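Local coordinates for protein M32 carboxypeptidase (Chitinophagaceae bacterium, PDB 7A03) that probably acts as a metal-dependent carboxypeptidase of the M32 family, removing amino acids from the C-terminal end of peptides, at residues Leu311-Trp314 against Lys315-Pro319; Ser333-Glu336 against Phe337-Ala340; Leu214-Asp217 against Leu218-Met222. All coordinates share one frame; numbering follows the deposited sequence.

Contact 1. Residues Leu311-Trp314 against Lys315-Pro319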
ATOM      1  N   LEU A 311      -8.081 -16.679 -13.937  1.00 14.46           N
ATOM      2  CA  LEU A 311      -8.815 -17.897 -14.254  1.00 14.69           C
ATOM      3  C   LEU A 311      -8.074 -19.127 -13.746  1.00 18.52           C
ATOM      4  O   LEU A 311      -8.696 -20.049 -13.199  1.00 17.30           O
ATOM      5  CB  LEU A 311      -9.056 -17.986 -15.762  1.00 15.13           C
ATOM      6  CG  LEU A 311      -9.867 -19.203 -16.206  1.00 18.55           C
ATOM      7  CD1 LEU A 311     -11.250 -19.175 -15.602  1.00 19.17           C
ATOM      8  CD2 LEU A 311      -9.952 -19.230 -17.720  1.00 22.73           C
ATOM      9  N   ASN A 312      -6.743 -19.148 -13.887  1.00 15.63           N
ATOM     10  CA  ASN A 312      -5.958 -20.298 -13.438  1.00 17.70           C
ATOM     11  C   ASN A 312      -6.133 -20.559 -11.951  1.00 15.38           C
ATOM     12  O   ASN A 312      -6.280 -21.709 -11.534  1.00 17.33           O
ATOM     13  CB  ASN A 312      -4.480 -20.094 -13.759  1.00 18.21           C
ATOM     14  CG  ASN A 312      -4.143 -20.441 -15.180  1.00 24.48           C
ATOM     15  OD1 ASN A 312      -4.879 -21.165 -15.850  1.00 23.38           O
ATOM     16  ND2 ASN A 312      -3.028 -19.912 -15.662  1.00 25.29           N
ATOM     17  N   PHE A 313      -6.110 -19.507 -11.128  1.00 14.07           N
ATOM     18  CA  PHE A 313      -6.348 -19.677  -9.692  1.00 14.33           C
ATOM     19  C   PHE A 313      -7.711 -20.323  -9.442  1.00 14.14           C
ATOM     20  O   PHE A 313      -7.852 -21.261  -8.637  1.00 14.01           O
ATOM     21  CB  PHE A 313      -6.282 -18.296  -9.029  1.00 13.78           C
ATOM     22  CG  PHE A 313      -6.389 -18.301  -7.521  1.00 12.98           C
ATOM     23  CD1 PHE A 313      -5.314 -18.671  -6.736  1.00 12.83           C
ATOM     24  CD2 PHE A 313      -7.559 -17.885  -6.905  1.00 13.48           C
ATOM     25  CE1 PHE A 313      -5.402 -18.637  -5.329  1.00 14.23           C
ATOM     26  CE2 PHE A 313      -7.672 -17.864  -5.517  1.00 15.86           C
ATOM     27  CZ  PHE A 313      -6.587 -18.244  -4.724  1.00 16.05           C
ATOM     28  N   TRP A 314      -8.732 -19.831 -10.141  1.00 13.82           N
ATOM     29  CA  TRP A 314     -10.088 -20.298  -9.919  1.00 13.91           C
ATOM     30  C   TRP A 314     -10.380 -21.667 -10.533  1.00 14.22           C
ATOM     31  O   TRP A 314     -11.317 -22.319 -10.082  1.00 15.74           O
ATOM     32  CB  TRP A 314     -11.115 -19.195 -10.237  1.00 15.50           C
ATOM     33  CG  TRP A 314     -11.014 -18.144  -9.188  1.00 13.53           C
ATOM     34  CD1 TRP A 314     -10.373 -16.930  -9.270  1.00 13.83           C
ATOM     35  CD2 TRP A 314     -11.464 -18.267  -7.841  1.00 13.25           C
ATOM     36  NE1 TRP A 314     -10.437 -16.276  -8.059  1.00 13.07           N
ATOM     37  CE2 TRP A 314     -11.110 -17.071  -7.167  1.00 12.97           C
ATOM     38  CE3 TRP A 314     -12.157 -19.257  -7.139  1.00 15.60           C
ATOM     39  CZ2 TRP A 314     -11.408 -16.855  -5.823  1.00 14.44           C
ATOM     40  CZ3 TRP A 314     -12.466 -19.037  -5.810  1.00 18.17           C
ATOM     41  CH2 TRP A 314     -12.096 -17.847  -5.160  1.00 13.22           C
ATOM     42  N   LYS A 315      -9.569 -22.155 -11.476  1.00 14.49           N
ATOM     43  CA  LYS A 315      -9.772 -23.521 -11.952  1.00 15.78           C
ATOM     44  C   LYS A 315      -9.682 -24.517 -10.803  1.00 16.52           C
ATOM     45  O   LYS A 315     -10.462 -25.470 -10.737  1.00 20.27           O
ATOM     46  CB  LYS A 315      -8.746 -23.863 -13.018  1.00 17.12           C
ATOM     47  CG  LYS A 315      -9.015 -23.206 -14.350  1.00 21.11           C
ATOM     48  CD  LYS A 315      -7.959 -23.574 -15.375  1.00 23.19           C
ATOM     49  CE  LYS A 315      -7.986 -22.641 -16.572  1.00 30.00           C
ATOM     50  NZ  LYS A 315      -6.927 -23.019 -17.551  1.00 35.03           N
ATOM     51  N   PHE A 316      -8.752 -24.296  -9.874  1.00 15.83           N
ATOM     52  CA  PHE A 316      -8.645 -25.130  -8.687  1.00 19.06           C
ATOM     53  C   PHE A 316      -9.566 -24.663  -7.571  1.00 14.90           C
ATOM     54  O   PHE A 316     -10.231 -25.487  -6.923  1.00 17.82           O
ATOM     55  CB  PHE A 316      -7.187 -25.146  -8.206  1.00 17.91           C
ATOM     56  CG  PHE A 316      -6.969 -25.915  -6.930  1.00 17.57           C
ATOM     57  CD1 PHE A 316      -6.767 -27.287  -6.967  1.00 20.56           C
ATOM     58  CD2 PHE A 316      -6.934 -25.270  -5.705  1.00 16.95           C
ATOM     59  CE1 PHE A 316      -6.551 -27.998  -5.811  1.00 20.00           C
ATOM     60  CE2 PHE A 316      -6.724 -25.982  -4.526  1.00 18.26           C
ATOM     61  CZ  PHE A 316      -6.528 -27.355  -4.586  1.00 20.45           C
ATOM     62  N   GLN A 317      -9.628 -23.355  -7.314  1.00 14.11           N
ATOM     63  CA  GLN A 317     -10.368 -22.902  -6.141  1.00 15.75           C
ATOM     64  C   GLN A 317     -11.885 -22.915  -6.328  1.00 14.22           C
ATOM     65  O   GLN A 317     -12.618 -23.099  -5.352  1.00 16.10           O
ATOM     66  CB  GLN A 317      -9.882 -21.524  -5.685  1.00 17.18           C
ATOM     67  CG  GLN A 317      -8.466 -21.513  -5.109  1.00 14.45           C
ATOM     68  CD  GLN A 317      -8.346 -22.216  -3.758  1.00 12.94           C
ATOM     69  OE1 GLN A 317      -9.350 -22.547  -3.113  1.00 16.34           O
ATOM     70  NE2 GLN A 317      -7.118 -22.429  -3.323  1.00 14.93           N
ATOM     71  N   TYR A 318     -12.395 -22.728  -7.546  1.00 15.58           N
ATOM     72  CA  TYR A 318     -13.840 -22.585  -7.704  1.00 17.01           C
ATOM     73  C   TYR A 318     -14.626 -23.812  -7.262  1.00 17.14           C
ATOM     74  O   TYR A 318     -15.598 -23.643  -6.509  1.00 16.31           O
ATOM     75  CB  TYR A 318     -14.231 -22.092  -9.107  1.00 14.19           C
ATOM     76  CG  TYR A 318     -15.699 -21.714  -9.131  1.00 14.28           C
ATOM     77  CD1 TYR A 318     -16.173 -20.696  -8.315  1.00 17.06           C
ATOM     78  CD2 TYR A 318     -16.620 -22.409  -9.924  1.00 14.85           C
ATOM     79  CE1 TYR A 318     -17.513 -20.362  -8.283  1.00 15.97           C
ATOM     80  CE2 TYR A 318     -17.967 -22.068  -9.909  1.00 18.78           C
ATOM     81  CZ  TYR A 318     -18.402 -21.040  -9.089  1.00 17.59           C
ATOM     82  OH  TYR A 318     -19.729 -20.673  -9.022  1.00 20.53           O
ATOM     83  N   PRO A 319     -14.296 -25.041  -7.677  1.00 17.14           N
ATOM     84  CA  PRO A 319     -15.077 -26.186  -7.180  1.00 19.51           C
ATOM     85  C   PRO A 319     -15.056 -26.287  -5.666  1.00 19.47           C
ATOM     86  O   PRO A 319     -16.064 -26.676  -5.051  1.00 19.14           O
ATOM     87  CB  PRO A 319     -14.410 -27.394  -7.855  1.00 17.40           C
ATOM     88  CG  PRO A 319     -13.639 -26.826  -9.001  1.00 23.63           C
ATOM     89  CD  PRO A 319     -13.220 -25.460  -8.594  1.00 18.05           C
TER
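The carbonyl oxygen of Phe-313 takes two backbone N-H groups. Gln-317 N binds Phe-313 O at 3.0 Å, and Phe-316 N adds a weak bond. Tyr-318 N meets Trp-314 O at 2.8 Å. Pro-319 has no N-H to give, and helix 311-324 is kinked there.

Gln-317 packs against two rings. Its CG is anti to the carbonyl carbon (chi1 -68°), which sets it over one face of Phe-313 in a CH-pi contact, 3.9 Å from the ring centroid. Its CB touches Trp-314 CE3 obliquely at 3.5 Å. Its NE2 bonds Gln-221 and Tyr-452, and OE1 bonds a glycerol, probably from the crystallisation liquor. Trp-314 NE1 is taken by Gly-308 O. Leu-334 and Ile-341 of helix 334-341 touch Trp-314, and Tyr-318 OH bonds Val-332 O.

Lys-315 runs extended beside Asn-312, pointing the same way. Its NZ makes a weak bond to Asn-312 OD1 at 3.2 Å. Its CE rests on Leu-311 CG at 3.9 Å.

The lysine and asparagine ends meet loosely on the more open side. On the buried side, the two protein partners of Gln-317 NE2, with glycerol on OE1 in this crystal, would together hold the amide's rotation.

Contact 2. Residues Ser333-Glu336 against Phe337-Ala340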
ATOM      1  N   SER A 333     -21.503 -20.889 -12.998  1.00 19.20           N
ATOM      2  CA  SER A 333     -20.373 -21.558 -13.640  1.00 17.31           C
ATOM      3  C   SER A 333     -19.063 -20.868 -13.298  1.00 17.13           C
ATOM      4  O   SER A 333     -19.033 -19.731 -12.830  1.00 17.70           O
ATOM      5  CB  SER A 333     -20.481 -21.532 -15.170  1.00 18.26           C
ATOM      6  OG  SER A 333     -20.415 -20.208 -15.685  1.00 19.49           O
ATOM      7  N   LEU A 334     -17.961 -21.570 -13.572  1.00 18.46           N
ATOM      8  CA  LEU A 334     -16.647 -20.977 -13.343  1.00 19.33           C
ATOM      9  C   LEU A 334     -16.494 -19.663 -14.104  1.00 16.97           C
ATOM     10  O   LEU A 334     -16.016 -18.669 -13.544  1.00 17.94           O
ATOM     11  CB  LEU A 334     -15.539 -21.965 -13.724  1.00 19.57           C
ATOM     12  CG  LEU A 334     -14.110 -21.428 -13.855  1.00 19.34           C
ATOM     13  CD1 LEU A 334     -13.605 -20.902 -12.541  1.00 18.04           C
ATOM     14  CD2 LEU A 334     -13.160 -22.510 -14.432  1.00 17.74           C
ATOM     15  N   GLN A 335     -16.916 -19.638 -15.373  1.00 18.23           N
ATOM     16  CA  GLN A 335     -16.811 -18.426 -16.185  1.00 16.81           C
ATOM     17  C   GLN A 335     -17.654 -17.287 -15.624  1.00 18.32           C
ATOM     18  O   GLN A 335     -17.201 -16.134 -15.587  1.00 19.98           O
ATOM     19  CB  GLN A 335     -17.216 -18.725 -17.632  1.00 16.89           C
ATOM     20  CG  GLN A 335     -16.058 -19.110 -18.520  1.00 23.74           C
ATOM     21  CD  GLN A 335     -15.003 -18.023 -18.589  1.00 23.07           C
ATOM     22  OE1 GLN A 335     -15.320 -16.836 -18.607  1.00 30.00           O
ATOM     23  NE2 GLN A 335     -13.743 -18.425 -18.601  1.00 25.08           N
ATOM     24  N   GLU A 336     -18.884 -17.581 -15.184  1.00 18.62           N
ATOM     25  CA  GLU A 336     -19.712 -16.533 -14.586  1.00 18.45           C
ATOM     26  C   GLU A 336     -19.056 -15.954 -13.340  1.00 15.26           C
ATOM     27  O   GLU A 336     -19.044 -14.729 -13.142  1.00 17.72           O
ATOM     28  CB  GLU A 336     -21.099 -17.078 -14.254  1.00 19.86           C
ATOM     29  CG  GLU A 336     -21.891 -17.435 -15.490  1.00 20.23           C
ATOM     30  CD  GLU A 336     -23.203 -18.126 -15.175  1.00 27.49           C
ATOM     31  OE1 GLU A 336     -23.202 -19.053 -14.343  1.00 28.91           O
ATOM     32  OE2 GLU A 336     -24.235 -17.744 -15.765  1.00 31.52           O
ATOM     33  N   PHE A 337     -18.509 -16.825 -12.490  1.00 16.86           N
ATOM     34  CA  PHE A 337     -17.853 -16.369 -11.275  1.00 14.57           C
ATOM     35  C   PHE A 337     -16.623 -15.523 -11.603  1.00 14.45           C
ATOM     36  O   PHE A 337     -16.413 -14.455 -11.009  1.00 16.65           O
ATOM     37  CB  PHE A 337     -17.490 -17.580 -10.415  1.00 16.32           C
ATOM     38  CG  PHE A 337     -16.892 -17.209  -9.093  1.00 14.67           C
ATOM     39  CD1 PHE A 337     -17.703 -16.896  -8.009  1.00 15.40           C
ATOM     40  CD2 PHE A 337     -15.518 -17.176  -8.935  1.00 14.97           C
ATOM     41  CE1 PHE A 337     -17.149 -16.547  -6.789  1.00 14.28           C
ATOM     42  CE2 PHE A 337     -14.968 -16.823  -7.722  1.00 15.52           C
ATOM     43  CZ  PHE A 337     -15.783 -16.516  -6.658  1.00 16.37           C
ATOM     44  N   TYR A 338     -15.820 -15.973 -12.572  1.00 15.99           N
ATOM     45  CA  TYR A 338     -14.606 -15.259 -12.977  1.00 17.59           C
ATOM     46  C   TYR A 338     -14.939 -13.865 -13.503  1.00 17.09           C
ATOM     47  O   TYR A 338     -14.307 -12.860 -13.120  1.00 16.25           O
ATOM     48  CB  TYR A 338     -13.900 -16.107 -14.038  1.00 18.40           C
ATOM     49  CG  TYR A 338     -12.756 -15.453 -14.769  1.00 16.01           C
ATOM     50  CD1 TYR A 338     -11.610 -15.036 -14.095  1.00 15.35           C
ATOM     51  CD2 TYR A 338     -12.816 -15.268 -16.136  1.00 16.56           C
ATOM     52  CE1 TYR A 338     -10.564 -14.445 -14.774  1.00 17.44           C
ATOM     53  CE2 TYR A 338     -11.773 -14.680 -16.820  1.00 19.94           C
ATOM     54  CZ  TYR A 338     -10.654 -14.268 -16.135  1.00 17.79           C
ATOM     55  OH  TYR A 338      -9.613 -13.683 -16.826  1.00 19.20           O
ATOM     56  N   LYS A 339     -15.967 -13.781 -14.341  1.00 16.19           N
ATOM     57  CA  LYS A 339     -16.373 -12.480 -14.856  1.00 17.67           C
ATOM     58  C   LYS A 339     -16.906 -11.595 -13.735  1.00 15.94           C
ATOM     59  O   LYS A 339     -16.624 -10.390 -13.699  1.00 18.20           O
ATOM     60  CB  LYS A 339     -17.411 -12.663 -15.959  1.00 17.19           C
ATOM     61  CG  LYS A 339     -16.844 -13.300 -17.231  1.00 21.67           C
ATOM     62  CD  LYS A 339     -15.623 -12.525 -17.722  1.00 28.51           C
ATOM     63  CE  LYS A 339     -14.902 -13.238 -18.859  1.00 34.41           C
ATOM     64  NZ  LYS A 339     -13.798 -12.393 -19.402  1.00 35.09           N
ATOM     65  N   ALA A 340     -17.637 -12.180 -12.783  1.00 17.58           N
ATOM     66  CA  ALA A 340     -18.260 -11.387 -11.729  1.00 14.61           C
ATOM     67  C   ALA A 340     -17.229 -10.808 -10.769  1.00 17.09           C
ATOM     68  O   ALA A 340     -17.392  -9.685 -10.271  1.00 18.68           O
ATOM     69  CB  ALA A 340     -19.244 -12.268 -10.968  1.00 17.02           C
TER
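The side-chain amide of Gln-335 meets the Tyr-338 ring at its edge. Gln-335 OE1 lies near the ring plane, 3.9 Å from Tyr-338 CD2, and the amide plane stands 81° from the ring. The two side chains run alongside each other and point the same way. The end of the other aromatic side chain, Phe-337, packs on helix 311-324. There it meets Tyr-318 with planes about 35° apart and Trp-314 edge-to-face. Trp-263 and Phe-258 of helix 258-277 also touch it.

Gln-335 also runs beside Lys-339. Lys-339 CG, anti to the carbonyl carbon (chi1 -69°), lies 3.3 Å from Gln-335 O. The bend at chi2 then turns the rest of the chain, and Lys-339 CE comes 3.6 Å from Gln-335 OE1. The lysine NZ ends on Gly-500 O, at the C-terminal residue of the chain.

The start of helix 334-341 is closed by a capping box. Ser-333 is the N-cap. Its OG accepts Glu-336 N at 3.1 Å. In return Ser-333 N gives a nearly straight bond of 2.8 Å to Glu-336 OE1, on the anti lone pair of that oxygen. The extended glutamate carries its carboxylate back to the helix start. Arg-198 forms a salt bridge to the same OE1. Backbone bonds continue the helix, from Phe-337 N to Ser-333 O (3.0 Å) and from Tyr-338 N to Leu-334 O (2.9 Å).

Two of the N-H groups at the helix start are therefore satisfied by side chains. OE1 of Glu-336 serves both a backbone N-H and an arginine. The positive end of the helix dipole and Arg-198 would both be expected to favour a negatively charged carboxylate.

Contact 3. Residues Leu214-Asp217 against Leu218-Met222. With GOL (glycerol), chain D.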
ATOM      1  N   LEU A 214     -12.603 -20.168   5.291  1.00 14.89           N
ATOM      2  CA  LEU A 214     -12.107 -20.088   3.921  1.00 15.29           C
ATOM      3  C   LEU A 214     -10.865 -19.214   3.848  1.00 11.70           C
ATOM      4  O   LEU A 214      -9.860 -19.583   3.219  1.00 11.83           O
ATOM      5  CB  LEU A 214     -13.204 -19.525   3.016  1.00 12.83           C
ATOM      6  CG  LEU A 214     -12.777 -19.100   1.605  1.00 15.96           C
ATOM      7  CD1 LEU A 214     -12.228 -20.297   0.859  1.00 15.55           C
ATOM      8  CD2 LEU A 214     -13.956 -18.502   0.863  1.00 14.11           C
ATOM      9  N   GLY A 215     -10.920 -18.045   4.494  1.00 11.86           N
ATOM     10  CA  GLY A 215      -9.770 -17.147   4.470  1.00 12.27           C
ATOM     11  C   GLY A 215      -8.559 -17.733   5.170  1.00 13.54           C
ATOM     12  O   GLY A 215      -7.423 -17.623   4.682  1.00 15.20           O
ATOM     13  N   ILE A 216      -8.779 -18.363   6.332  1.00 13.40           N
ATOM     14  CA  ILE A 216      -7.679 -19.059   7.007  1.00 14.22           C
ATOM     15  C   ILE A 216      -7.048 -20.114   6.089  1.00 13.57           C
ATOM     16  O   ILE A 216      -5.815 -20.242   6.004  1.00 14.64           O
ATOM     17  CB  ILE A 216      -8.172 -19.676   8.328  1.00 16.20           C
ATOM     18  CG1 ILE A 216      -8.657 -18.586   9.305  1.00 18.16           C
ATOM     19  CG2 ILE A 216      -7.091 -20.575   8.913  1.00 16.35           C
ATOM     20  CD1 ILE A 216      -7.540 -17.743   9.886  1.00 21.50           C
ATOM     21  N   ASP A 217      -7.888 -20.912   5.420  1.00 13.21           N
ATOM     22  CA  ASP A 217      -7.392 -21.954   4.526  1.00 13.61           C
ATOM     23  C   ASP A 217      -6.581 -21.360   3.382  1.00 13.82           C
ATOM     24  O   ASP A 217      -5.508 -21.867   3.038  1.00 15.65           O
ATOM     25  CB  ASP A 217      -8.576 -22.727   3.952  1.00 16.59           C
ATOM     26  CG  ASP A 217      -9.158 -23.733   4.918  1.00 19.31           C
ATOM     27  OD1 ASP A 217      -8.644 -23.876   6.045  1.00 19.33           O
ATOM     28  OD2 ASP A 217     -10.147 -24.391   4.525  1.00 21.71           O
ATOM     29  N   LEU A 218      -7.084 -20.286   2.777  1.00 13.81           N
ATOM     30  CA  LEU A 218      -6.356 -19.663   1.676  1.00 12.26           C
ATOM     31  C   LEU A 218      -5.008 -19.126   2.137  1.00 12.00           C
ATOM     32  O   LEU A 218      -3.996 -19.306   1.453  1.00 13.26           O
ATOM     33  CB  LEU A 218      -7.206 -18.557   1.059  1.00 13.57           C
ATOM     34  CG  LEU A 218      -8.422 -19.079   0.302  1.00 12.77           C
ATOM     35  CD1 LEU A 218      -9.291 -17.909  -0.116  1.00 14.52           C
ATOM     36  CD2 LEU A 218      -7.972 -19.906  -0.910  1.00 16.44           C
ATOM     37  N   LEU A 219      -4.968 -18.479   3.301  1.00 12.16           N
ATOM     38  CA  LEU A 219      -3.692 -17.999   3.819  1.00 12.22           C
ATOM     39  C   LEU A 219      -2.714 -19.148   4.051  1.00 13.43           C
ATOM     40  O   LEU A 219      -1.533 -19.049   3.691  1.00 13.48           O
ATOM     41  CB  LEU A 219      -3.923 -17.235   5.123  1.00 13.72           C
ATOM     42  CG  LEU A 219      -4.596 -15.858   4.977  1.00 12.50           C
ATOM     43  CD1 LEU A 219      -5.095 -15.379   6.347  1.00 12.94           C
ATOM     44  CD2 LEU A 219      -3.591 -14.898   4.361  1.00 13.64           C
ATOM     45  N   ARG A 220      -3.194 -20.254   4.629  1.00 14.35           N
ATOM     46  CA  ARG A 220      -2.344 -21.426   4.803  1.00 16.69           C
ATOM     47  C   ARG A 220      -1.807 -21.905   3.458  1.00 12.23           C
ATOM     48  O   ARG A 220      -0.605 -22.152   3.300  1.00 13.92           O
ATOM     49  CB  ARG A 220      -3.160 -22.536   5.476  1.00 17.94           C
ATOM     50  CG  ARG A 220      -2.325 -23.562   6.220  1.00 35.28           C
ATOM     51  CD  ARG A 220      -2.448 -23.356   7.722  1.00 46.27           C
ATOM     52  NE  ARG A 220      -3.832 -23.458   8.179  1.00 48.99           N
ATOM     53  CZ  ARG A 220      -4.204 -23.354   9.451  1.00 49.51           C
ATOM     54  NH1 ARG A 220      -3.293 -23.146  10.391  1.00 46.35           N
ATOM     55  NH2 ARG A 220      -5.485 -23.461   9.784  1.00 46.57           N
ATOM     56  N   GLN A 221      -2.688 -22.017   2.465  1.00 14.14           N
ATOM     57  CA  GLN A 221      -2.266 -22.522   1.163  1.00 13.79           C
ATOM     58  C   GLN A 221      -1.266 -21.589   0.494  1.00 13.76           C
ATOM     59  O   GLN A 221      -0.378 -22.054  -0.232  1.00 15.06           O
ATOM     60  CB  GLN A 221      -3.478 -22.740   0.265  1.00 13.53           C
ATOM     61  CG  GLN A 221      -4.430 -23.834   0.761  1.00 15.28           C
ATOM     62  CD  GLN A 221      -5.735 -23.843  -0.014  1.00 14.93           C
ATOM     63  OE1 GLN A 221      -5.751 -23.508  -1.197  1.00 18.64           O
ATOM     64  NE2 GLN A 221      -6.825 -24.216   0.644  1.00 17.20           N
ATOM     65  N   MET A 222      -1.385 -20.276   0.736  1.00 14.31           N
ATOM     66  CA  MET A 222      -0.427 -19.323   0.173  1.00 13.74           C
ATOM     67  C   MET A 222       0.953 -19.485   0.788  1.00 14.42           C
ATOM     68  O   MET A 222       1.958 -19.157   0.145  1.00 15.37           O
ATOM     69  CB  MET A 222      -0.909 -17.887   0.388  1.00 13.34           C
ATOM     70  CG  MET A 222      -2.080 -17.475  -0.502  1.00 14.17           C
ATOM     71  SD  MET A 222      -2.914 -16.002   0.112  1.00 14.60           S
ATOM     72  CE  MET A 222      -1.663 -14.729  -0.136  1.00 12.88           C
TER
HETATM   73  C1  GOL D 602     -11.948 -24.504   0.408  1.00 17.87           C
HETATM   74  O1  GOL D 602     -12.775 -25.037   1.424  1.00 21.80           O
HETATM   75  C2  GOL D 602     -10.719 -23.881   1.122  1.00 19.83           C
HETATM   76  O2  GOL D 602      -9.853 -24.839   1.648  1.00 20.31           O
HETATM   77  C3  GOL D 602     -10.028 -22.975   0.051  1.00 19.50           C
HETATM   78  O3  GOL D 602      -9.366 -23.781  -0.877  1.00 17.38           O
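Residues 214-222 form regular alpha-helix, with i to i+4 bonds such as Leu-218 N to Leu-214 O and Gln-221 N to Asp-217 O, both 2.9 Å. Gly-215 takes part through its backbone alone: its O accepts Leu-219 N, and Leu-219 CG lies 3.3 Å from that oxygen.

Leu-214 and Leu-218 make the apolar contact on the buried side. Their side chains slant across each other, and their CD1 atoms meet at 3.9 Å. Leu-214 reaches there with CG anti to its own N (chi1 168°). Thr-262 of helix 258-277 touches both leucines. Leu-219 touches Gln-231 of strand 229-233 and lies near, without touching, an HExxH sequence that probably marks the metal site; no metal is bound to it here.

On a more open side, Ile-216 CG2 meets Arg-220 NH2 at 3.4 Å. It comes obliquely to the guanidinium. The arginine folds back through bends at chi2 and chi3.

A glycerol, probably from the crystallisation liquor, bridges one turn. Its O2 bonds Asp-217 OD2 at 2.9 Å. Its O3 accepts Gln-221 NE2 at 3.0 Å, with an N-H...O angle of 165°. Its C3 rests on Leu-214 CD1 at 3.6 Å and also touches Leu-218 CD2. Gln-317 and Arg-320 of helix 311-324 bond it too.

Both ends of the Gln-221 amide are engaged, since OE1 accepts from Gln-317. Asp-217 is likewise held at both oxygens, with OD1 bonded to Gln-213. The glycerol is thus met by polar groups at its hydroxyls and by two leucines at C3.

Overall arrangement
Contact 3 comes first along the chain, at the end of helix 208-222. Contact 1 follows at the start of helix 311-324, and contact 2 on the short helix 334-341. Each is local to one helix and closes no loop. They lie in series; none nests in or crosses another. Contact 1 is the middle piece. Its centre is about 10 Å from that of contact 2, which it meets through aromatic and leucine packing, and about 14 Å from that of contact 3, where glutamines join the helices. Contacts 2 and 3 do not touch, their nearest atoms being about 8 Å apart. Contact 1 touches both, and so helix 311-324 joins helices 208-222 and 334-341.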